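Long-range contacts in putative creatinine amidohydrolase (Bacteroides fragilis, PDB 3LUB), which probably hydrolyses carbon-nitrogen bonds in linear amides, as a zinc-dependent member of the creatininase superfamily: residues W28-E32 against H120-F125; N78-L84 against P206-D210. One frame throughout, in Å; residues are numbered along the deposited sequence.

From the N terminus, strand 23-28 runs into 28-32, the first half of contact 1. After helix 42-62 and strand 66-68 comes 78-84, the first half of contact 2. Strand 113-118 then delivers 120-125, closing contact 1 across 87 intervening residues, and 206-210, at the start of helix 209-212, closes contact 2 across 121. The segments alternate, so the two closures cross rather than nest. Contact 1 ties loops beyond two strands of the parallel sheet; contact 2 joins peripheral loops, and E32 meets Q81 between them.

Contact 1 (W28-E32 against H120-F125). With ZN (zinc ion), chain B; EDO (1,2-ethanediol), chain C.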
ATOM      1  N   TRP F  28      -8.034 -10.139  20.876  1.00 18.75           N
ATOM      2  CA  TRP F  28      -8.362  -9.912  19.488  1.00 17.27           C
ATOM      3  C   TRP F  28      -9.432 -10.893  19.097  1.00 16.57           C
ATOM      4  O   TRP F  28      -9.247 -12.150  19.164  1.00 16.98           O
ATOM      5  CB  TRP F  28      -7.113 -10.055  18.625  1.00 16.76           C
ATOM      6  CG  TRP F  28      -7.230  -9.428  17.309  1.00 15.35           C
ATOM      7  CD1 TRP F  28      -8.260  -9.571  16.427  1.00 15.30           C
ATOM      8  CD2 TRP F  28      -6.298  -8.536  16.696  1.00 13.93           C
ATOM      9  NE1 TRP F  28      -8.017  -8.849  15.297  1.00 16.73           N
ATOM     10  CE2 TRP F  28      -6.818  -8.209  15.420  1.00 15.12           C
ATOM     11  CE3 TRP F  28      -5.056  -8.014  17.079  1.00 11.18           C
ATOM     12  CZ2 TRP F  28      -6.154  -7.360  14.527  1.00 14.49           C
ATOM     13  CZ3 TRP F  28      -4.402  -7.185  16.208  1.00 16.71           C
ATOM     14  CH2 TRP F  28      -4.954  -6.853  14.937  1.00 18.06           C
ATOM     15  N   GLY F  29     -10.566 -10.313  18.724  1.00 16.22           N
ATOM     16  CA  GLY F  29     -11.768 -11.038  18.440  1.00 16.87           C
ATOM     17  C   GLY F  29     -12.258 -10.966  17.006  1.00 16.95           C
ATOM     18  O   GLY F  29     -11.486 -11.090  16.064  1.00 17.03           O
ATOM     19  N   ALA F  30     -13.563 -10.837  16.878  1.00 17.12           N
ATOM     20  CA  ALA F  30     -14.276 -10.834  15.608  1.00 17.08           C
ATOM     21  C   ALA F  30     -15.672 -10.307  15.899  1.00 17.53           C
ATOM     22  O   ALA F  30     -16.123 -10.363  17.050  1.00 18.60           O
ATOM     23  CB  ALA F  30     -14.361 -12.272  14.998  1.00 14.70           C
ATOM     24  N   THR F  31     -16.332  -9.805  14.851  1.00 19.05           N
ATOM     25  CA  THR F  31     -17.742  -9.434  14.844  1.00 18.40           C
ATOM     26  C   THR F  31     -18.439 -10.451  13.891  1.00 20.01           C
ATOM     27  O   THR F  31     -18.349 -10.370  12.652  1.00 18.92           O
ATOM     28  CB  THR F  31     -17.889  -7.953  14.429  1.00 18.63           C
ATOM     29  OG1 THR F  31     -17.027  -7.145  15.263  1.00 17.87           O
ATOM     30  CG2 THR F  31     -19.365  -7.440  14.500  1.00 14.28           C
ATOM     31  N   GLU F  32     -19.124 -11.420  14.491  1.00 20.14           N
ATOM     32  CA  GLU F  32     -19.390 -12.700  13.850  1.00 20.40           C
ATOM     33  C   GLU F  32     -20.581 -13.386  14.488  1.00 20.95           C
ATOM     34  O   GLU F  32     -20.601 -13.572  15.693  1.00 21.18           O
ATOM     35  CB  GLU F  32     -18.170 -13.618  13.998  1.00 17.96           C
ATOM     36  CG  GLU F  32     -18.246 -14.923  13.217  1.00 20.65           C
ATOM     37  CD  GLU F  32     -17.134 -15.892  13.552  1.00 23.66           C
ATOM     38  OE1 GLU F  32     -16.615 -15.810  14.693  1.00 22.59           O
ATOM     39  OE2 GLU F  32     -16.786 -16.743  12.698  1.00 22.23           O
ATOM     40  N   HIS F 120     -10.681 -15.825  18.141  1.00 19.62           N
ATOM     41  CA  HIS F 120     -11.181 -16.263  16.848  1.00 21.22           C
ATOM     42  C   HIS F 120     -10.115 -17.078  16.083  1.00 22.11           C
ATOM     43  O   HIS F 120      -9.042 -16.597  15.798  1.00 23.46           O
ATOM     44  CB  HIS F 120     -11.668 -15.038  16.077  1.00 18.81           C
ATOM     45  CG  HIS F 120     -12.092 -15.313  14.670  1.00 21.97           C
ATOM     46  ND1 HIS F 120     -13.072 -16.224  14.348  1.00 22.71           N
ATOM     47  CD2 HIS F 120     -11.672 -14.781  13.493  1.00 21.29           C
ATOM     48  CE1 HIS F 120     -13.232 -16.248  13.036  1.00 25.13           C
ATOM     49  NE2 HIS F 120     -12.384 -15.393  12.493  1.00 21.11           N
ATOM     50  N   GLY F 121     -10.423 -18.330  15.781  1.00 22.80           N
ATOM     51  CA  GLY F 121      -9.476 -19.220  15.106  1.00 22.85           C
ATOM     52  C   GLY F 121      -9.125 -18.837  13.668  1.00 23.37           C
ATOM     53  O   GLY F 121      -8.111 -19.268  13.150  1.00 24.76           O
ATOM     54  N   GLY F 122      -9.961 -18.004  13.045  1.00 23.67           N
ATOM     55  CA  GLY F 122      -9.708 -17.401  11.739  1.00 22.90           C
ATOM     56  C   GLY F 122      -8.598 -16.378  11.729  1.00 22.80           C
ATOM     57  O   GLY F 122      -8.049 -16.116  10.674  1.00 22.80           O
ATOM     58  N   ASN F 123      -8.259 -15.820  12.897  1.00 22.06           N
ATOM     59  CA  ASN F 123      -7.125 -14.919  13.017  1.00 21.63           C
ATOM     60  C   ASN F 123      -5.788 -15.679  13.069  1.00 22.13           C
ATOM     61  O   ASN F 123      -5.646 -16.684  13.758  1.00 21.50           O
ATOM     62  CB  ASN F 123      -7.251 -14.023  14.260  1.00 19.91           C
ATOM     63  CG  ASN F 123      -8.504 -13.162  14.261  1.00 21.25           C
ATOM     64  OD1 ASN F 123      -9.046 -12.803  13.191  1.00 15.97           O
ATOM     65  ND2 ASN F 123      -8.965 -12.793  15.470  1.00 13.84           N
ATOM     66  N   ASN F 124      -4.819 -15.173  12.322  1.00 21.29           N
ATOM     67  CA  ASN F 124      -3.475 -15.745  12.216  1.00 22.29           C
ATOM     68  C   ASN F 124      -2.474 -14.594  12.281  1.00 20.57           C
ATOM     69  O   ASN F 124      -2.555 -13.679  11.491  1.00 21.05           O
ATOM     70  CB  ASN F 124      -3.343 -16.513  10.894  1.00 23.84           C
ATOM     71  CG  ASN F 124      -4.198 -17.790  10.859  1.00 29.72           C
ATOM     72  OD1 ASN F 124      -3.967 -18.713  11.644  1.00 39.00           O
ATOM     73  ND2 ASN F 124      -5.182 -17.849   9.945  1.00 29.62           N
ATOM     74  N   PHE F 125      -1.566 -14.638  13.256  1.00 20.09           N
ATOM     75  CA  PHE F 125      -0.678 -13.546  13.563  1.00 19.15           C
ATOM     76  C   PHE F 125       0.798 -13.835  13.359  1.00 19.00           C
ATOM     77  O   PHE F 125       1.618 -12.965  13.632  1.00 19.47           O
ATOM     78  CB  PHE F 125      -0.883 -13.102  15.033  1.00 20.84           C
ATOM     79  CG  PHE F 125      -2.262 -12.605  15.311  1.00 20.17           C
ATOM     80  CD1 PHE F 125      -2.650 -11.342  14.882  1.00 20.68           C
ATOM     81  CD2 PHE F 125      -3.197 -13.410  15.954  1.00 16.70           C
ATOM     82  CE1 PHE F 125      -3.962 -10.879  15.088  1.00 15.13           C
ATOM     83  CE2 PHE F 125      -4.510 -12.949  16.156  1.00 17.08           C
ATOM     84  CZ  PHE F 125      -4.875 -11.674  15.717  1.00 16.68           C
TER
HETATM   85 ZN    ZN B 301     -14.876 -16.909  15.609  1.00 34.65          ZN
HETATM   86  C1  EDO C 256     -16.533  -3.732  14.109  1.00 31.49           C
HETATM   87  O1  EDO C 256     -17.306  -4.410  15.108  1.00 38.52           O
HETATM   88  C2  EDO C 256     -16.648  -2.233  14.353  1.00 34.92           C
HETATM   89  O2  EDO C 256     -17.971  -1.773  14.011  1.00 36.96           O
HETATM   90  O   HOH W   1     -15.432 -18.798  17.095  1.00 27.58           O
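The imidazole of H120 lies between the methyl group of A30 and a backbone nitrogen of its own loop. A30 CB covers one face, 4.1 Å from the centroid of the H120 ring in a CH-pi contact, whereas G122 N sits over the centre of the opposite face. At the ring edge, in its plane, is the amide oxygen N123 OD1. The second flat pair joins the apolar ends of the segments: the tip of the F125 ring leans over one face of the W28 indole, with F125 CZ 3.6 Å from W28 CD2. Their planes are 58° apart, an oblique meeting, and W28 NE1 is hydrogen-bonded to F74 O.

Between these pairs, N123 supplies the direct hydrogen bond across the loops. Its ND2 donates to G29 O at 3.1 Å, nearly straight at 169°, with the acceptor in the amide plane but the donor tilted from the plane of the carbonyl. The type I turn H120-N123, closed by N123 N to H120 O, brings this side chain back beside the histidine.

At the other end E32 reaches the metal with CG anti to its backbone N (chi1 -172°) and an extended chain. E32 OE1 binds zinc at 2.2 Å and H120 ND1 binds it at 2.3 Å, the carboxylate and imidazole planes almost perpendicular. Second-shell hydrogen bonds, E32 OE2 with Q81 and H120 NE2 with A76 O, probably fix the turn of both ligands, while A76 N grips N123 OD1. D43 and a water add to the coordination, and D43 also binds a second zinc with H34 and E168: the dinuclear zinc site of a creatininase-superfamily protein, with E32 and H120 carried on loops that follow neighbouring parallel strands.

Contact 2 (N78-L84 against P206-D210); sequences NPGQREL and PRHWD
With chi1 at -78°, N78 holds CG beside its backbone N and swings its amide to R207, while chi1 of -71° and an extended chain lay Q81 along the indole of W209. N78 ND2 donates to a lone pair of R207 O at 2.8 Å, and the same nitrogen lies at the edge of the W209 ring, near its plane. On one indole face Q81 CG stands 3.6 Å from the centroid of the W209 five-membered ring, and the Q81 amide stacks on the ring system with planes 19° apart. The opposite face carries R207 CD.

The backbone joint is a helix start docked on a type II beta turn, N78-Q81. H208 is the N-cap of helix 209-212, and the first helical amide, W209 N, is taken up by P79 O at 2.8 Å. P79 and G80 occupy the middle of the turn, which is closed by Q81 N to N78 O; G80 packs directly against D210, with G80 CA 3.6 Å from D210 OD1. P79 CB sits almost on the normal of the H208 ring, 3.7 Å from its centroid.

Q81 OE1 accepts from N78 N at 2.9 Å, and Q81 NE2 is engaged by E32. W209 NE1 is held by S216 O. N78 OD1 accepts from R130 NE of a neighbouring subunit, and P79 packs on A133 of that same subunit.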
ATOM      1  N   ASN F  78     -14.707 -16.438   6.738  1.00 20.28           N
ATOM      2  CA  ASN F  78     -14.731 -17.392   5.649  1.00 20.95           C
ATOM      3  C   ASN F  78     -15.751 -17.051   4.595  1.00 21.95           C
ATOM      4  O   ASN F  78     -16.680 -16.271   4.830  1.00 21.92           O
ATOM      5  CB  ASN F  78     -15.063 -18.810   6.174  1.00 21.84           C
ATOM      6  CG  ASN F  78     -13.903 -19.484   6.832  1.00 22.85           C
ATOM      7  OD1 ASN F  78     -13.016 -18.829   7.347  1.00 26.14           O
ATOM      8  ND2 ASN F  78     -13.921 -20.809   6.853  1.00 20.17           N
ATOM      9  N   PRO F  79     -15.628 -17.713   3.437  1.00 23.31           N
ATOM     10  CA  PRO F  79     -16.681 -17.608   2.449  1.00 23.08           C
ATOM     11  C   PRO F  79     -18.057 -17.999   3.012  1.00 23.02           C
ATOM     12  O   PRO F  79     -18.183 -18.959   3.777  1.00 22.66           O
ATOM     13  CB  PRO F  79     -16.234 -18.587   1.357  1.00 23.99           C
ATOM     14  CG  PRO F  79     -14.750 -18.707   1.537  1.00 24.32           C
ATOM     15  CD  PRO F  79     -14.536 -18.613   3.003  1.00 22.25           C
ATOM     16  N   GLY F  80     -19.071 -17.226   2.647  1.00 21.97           N
ATOM     17  CA  GLY F  80     -20.412 -17.418   3.158  1.00 23.61           C
ATOM     18  C   GLY F  80     -20.724 -16.683   4.458  1.00 23.85           C
ATOM     19  O   GLY F  80     -21.897 -16.535   4.779  1.00 26.06           O
ATOM     20  N   GLN F  81     -19.711 -16.259   5.207  1.00 22.76           N
ATOM     21  CA  GLN F  81     -19.940 -15.524   6.459  1.00 23.74           C
ATOM     22  C   GLN F  81     -20.146 -14.039   6.254  1.00 24.61           C
ATOM     23  O   GLN F  81     -20.837 -13.404   7.043  1.00 24.86           O
ATOM     24  CB  GLN F  81     -18.777 -15.659   7.441  1.00 23.61           C
ATOM     25  CG  GLN F  81     -18.613 -17.038   8.105  1.00 23.90           C
ATOM     26  CD  GLN F  81     -17.607 -17.012   9.240  1.00 24.13           C
ATOM     27  OE1 GLN F  81     -16.397 -16.922   9.028  1.00 25.32           O
ATOM     28  NE2 GLN F  81     -18.114 -17.073  10.459  1.00 22.47           N
ATOM     29  N   ARG F  82     -19.488 -13.467   5.254  1.00 24.47           N
ATOM     30  CA  ARG F  82     -19.561 -12.039   5.019  1.00 26.42           C
ATOM     31  C   ARG F  82     -21.005 -11.588   4.681  1.00 26.22           C
ATOM     32  O   ARG F  82     -21.421 -10.492   5.049  1.00 27.28           O
ATOM     33  CB  ARG F  82     -18.570 -11.700   3.901  1.00 27.19           C
ATOM     34  CG  ARG F  82     -18.274 -10.229   3.695  1.00 29.88           C
ATOM     35  CD  ARG F  82     -17.218 -10.017   2.593  1.00 30.20           C
ATOM     36  NE  ARG F  82     -17.573 -10.613   1.294  1.00 34.73           N
ATOM     37  CZ  ARG F  82     -17.098 -10.194   0.110  1.00 36.71           C
ATOM     38  NH1 ARG F  82     -16.258  -9.174   0.011  1.00 31.31           N
ATOM     39  NH2 ARG F  82     -17.483 -10.789  -1.011  1.00 39.36           N
ATOM     40  N   GLU F  83     -21.764 -12.450   4.006  1.00 26.81           N
ATOM     41  CA  GLU F  83     -23.148 -12.191   3.665  1.00 29.71           C
ATOM     42  C   GLU F  83     -24.111 -12.284   4.865  1.00 26.94           C
ATOM     43  O   GLU F  83     -25.257 -11.845   4.775  1.00 25.79           O
ATOM     44  CB  GLU F  83     -23.604 -13.154   2.556  1.00 32.64           C
ATOM     45  CG  GLU F  83     -23.828 -14.602   3.011  1.00 36.65           C
ATOM     46  CD  GLU F  83     -23.820 -15.611   1.857  1.00 40.04           C
ATOM     47  OE1 GLU F  83     -22.714 -16.012   1.417  1.00 55.43           O
ATOM     48  OE2 GLU F  83     -24.917 -16.009   1.399  1.00 50.78           O
ATOM     49  N   LEU F  84     -23.664 -12.833   5.993  1.00 24.83           N
ATOM     50  CA  LEU F  84     -24.527 -12.853   7.174  1.00 24.27           C
ATOM     51  C   LEU F  84     -24.547 -11.445   7.784  1.00 23.37           C
ATOM     52  O   LEU F  84     -23.496 -10.823   7.928  1.00 21.57           O
ATOM     53  CB  LEU F  84     -24.059 -13.896   8.197  1.00 24.96           C
ATOM     54  CG  LEU F  84     -24.092 -15.387   7.834  1.00 29.27           C
ATOM     55  CD1 LEU F  84     -23.321 -16.223   8.886  1.00 20.63           C
ATOM     56  CD2 LEU F  84     -25.519 -15.960   7.610  1.00 26.90           C
ATOM     57  N   PRO F 206     -10.744 -23.121   3.375  1.00 21.59           N
ATOM     58  CA  PRO F 206     -11.708 -22.653   4.364  1.00 22.31           C
ATOM     59  C   PRO F 206     -13.100 -23.281   4.163  1.00 22.78           C
ATOM     60  O   PRO F 206     -13.559 -23.498   3.035  1.00 23.41           O
ATOM     61  CB  PRO F 206     -11.748 -21.133   4.133  1.00 21.29           C
ATOM     62  CG  PRO F 206     -11.361 -20.958   2.695  1.00 21.21           C
ATOM     63  CD  PRO F 206     -10.376 -22.061   2.410  1.00 23.25           C
ATOM     64  N   ARG F 207     -13.746 -23.610   5.269  1.00 24.03           N
ATOM     65  CA  ARG F 207     -15.149 -23.994   5.269  1.00 25.26           C
ATOM     66  C   ARG F 207     -15.975 -22.863   4.655  1.00 22.75           C
ATOM     67  O   ARG F 207     -15.773 -21.691   4.978  1.00 21.40           O
ATOM     68  CB  ARG F 207     -15.581 -24.215   6.733  1.00 26.59           C
ATOM     69  CG  ARG F 207     -17.036 -24.624   6.938  1.00 30.41           C
ATOM     70  CD  ARG F 207     -17.460 -24.640   8.429  1.00 32.66           C
ATOM     71  NE  ARG F 207     -16.656 -25.513   9.305  1.00 38.93           N
ATOM     72  CZ  ARG F 207     -16.859 -26.823   9.499  1.00 46.67           C
ATOM     73  NH1 ARG F 207     -17.816 -27.501   8.856  1.00 45.40           N
ATOM     74  NH2 ARG F 207     -16.072 -27.483  10.341  1.00 47.25           N
ATOM     75  N   HIS F 208     -16.914 -23.216   3.775  1.00 22.62           N
ATOM     76  CA  HIS F 208     -17.895 -22.262   3.275  1.00 22.51           C
ATOM     77  C   HIS F 208     -19.135 -22.319   4.162  1.00 24.08           C
ATOM     78  O   HIS F 208     -19.819 -23.344   4.230  1.00 23.78           O
ATOM     79  CB  HIS F 208     -18.229 -22.556   1.825  1.00 22.78           C
ATOM     80  CG  HIS F 208     -17.077 -22.337   0.896  1.00 21.69           C
ATOM     81  ND1 HIS F 208     -17.239 -21.893  -0.395  1.00 24.64           N
ATOM     82  CD2 HIS F 208     -15.740 -22.465   1.085  1.00 23.13           C
ATOM     83  CE1 HIS F 208     -16.048 -21.755  -0.963  1.00 26.51           C
ATOM     84  NE2 HIS F 208     -15.122 -22.103  -0.088  1.00 22.60           N
ATOM     85  N   TRP F 209     -19.393 -21.220   4.865  1.00 23.98           N
ATOM     86  CA  TRP F 209     -20.445 -21.161   5.866  1.00 24.20           C
ATOM     87  C   TRP F 209     -21.827 -21.375   5.261  1.00 25.59           C
ATOM     88  O   TRP F 209     -22.675 -22.051   5.852  1.00 25.22           O
ATOM     89  CB  TRP F 209     -20.381 -19.839   6.628  1.00 24.19           C
ATOM     90  CG  TRP F 209     -20.122 -20.043   8.057  1.00 24.91           C
ATOM     91  CD1 TRP F 209     -21.031 -19.940   9.060  1.00 24.55           C
ATOM     92  CD2 TRP F 209     -18.896 -20.428   8.666  1.00 24.27           C
ATOM     93  NE1 TRP F 209     -20.450 -20.202  10.262  1.00 23.63           N
ATOM     94  CE2 TRP F 209     -19.143 -20.534  10.059  1.00 26.95           C
ATOM     95  CE3 TRP F 209     -17.621 -20.707   8.183  1.00 26.60           C
ATOM     96  CZ2 TRP F 209     -18.163 -20.889  10.972  1.00 23.72           C
ATOM     97  CZ3 TRP F 209     -16.634 -21.065   9.094  1.00 27.54           C
ATOM     98  CH2 TRP F 209     -16.915 -21.150  10.479  1.00 29.20           C
ATOM     99  N   ASP F 210     -22.019 -20.840   4.051  1.00 25.92           N
ATOM    100  CA  ASP F 210     -23.287 -20.998   3.318  1.00 28.26           C
ATOM    101  C   ASP F 210     -23.612 -22.446   2.933  1.00 29.16           C
ATOM    102  O   ASP F 210     -24.772 -22.841   2.902  1.00 29.51           O
ATOM    103  CB  ASP F 210     -23.328 -20.092   2.084  1.00 28.29           C
ATOM    104  CG  ASP F 210     -22.264 -20.432   1.068  1.00 29.75           C
ATOM    105  OD1 ASP F 210     -21.082 -20.508   1.452  1.00 27.62           O
ATOM    106  OD2 ASP F 210     -22.633 -20.626  -0.115  1.00 35.32           O
TER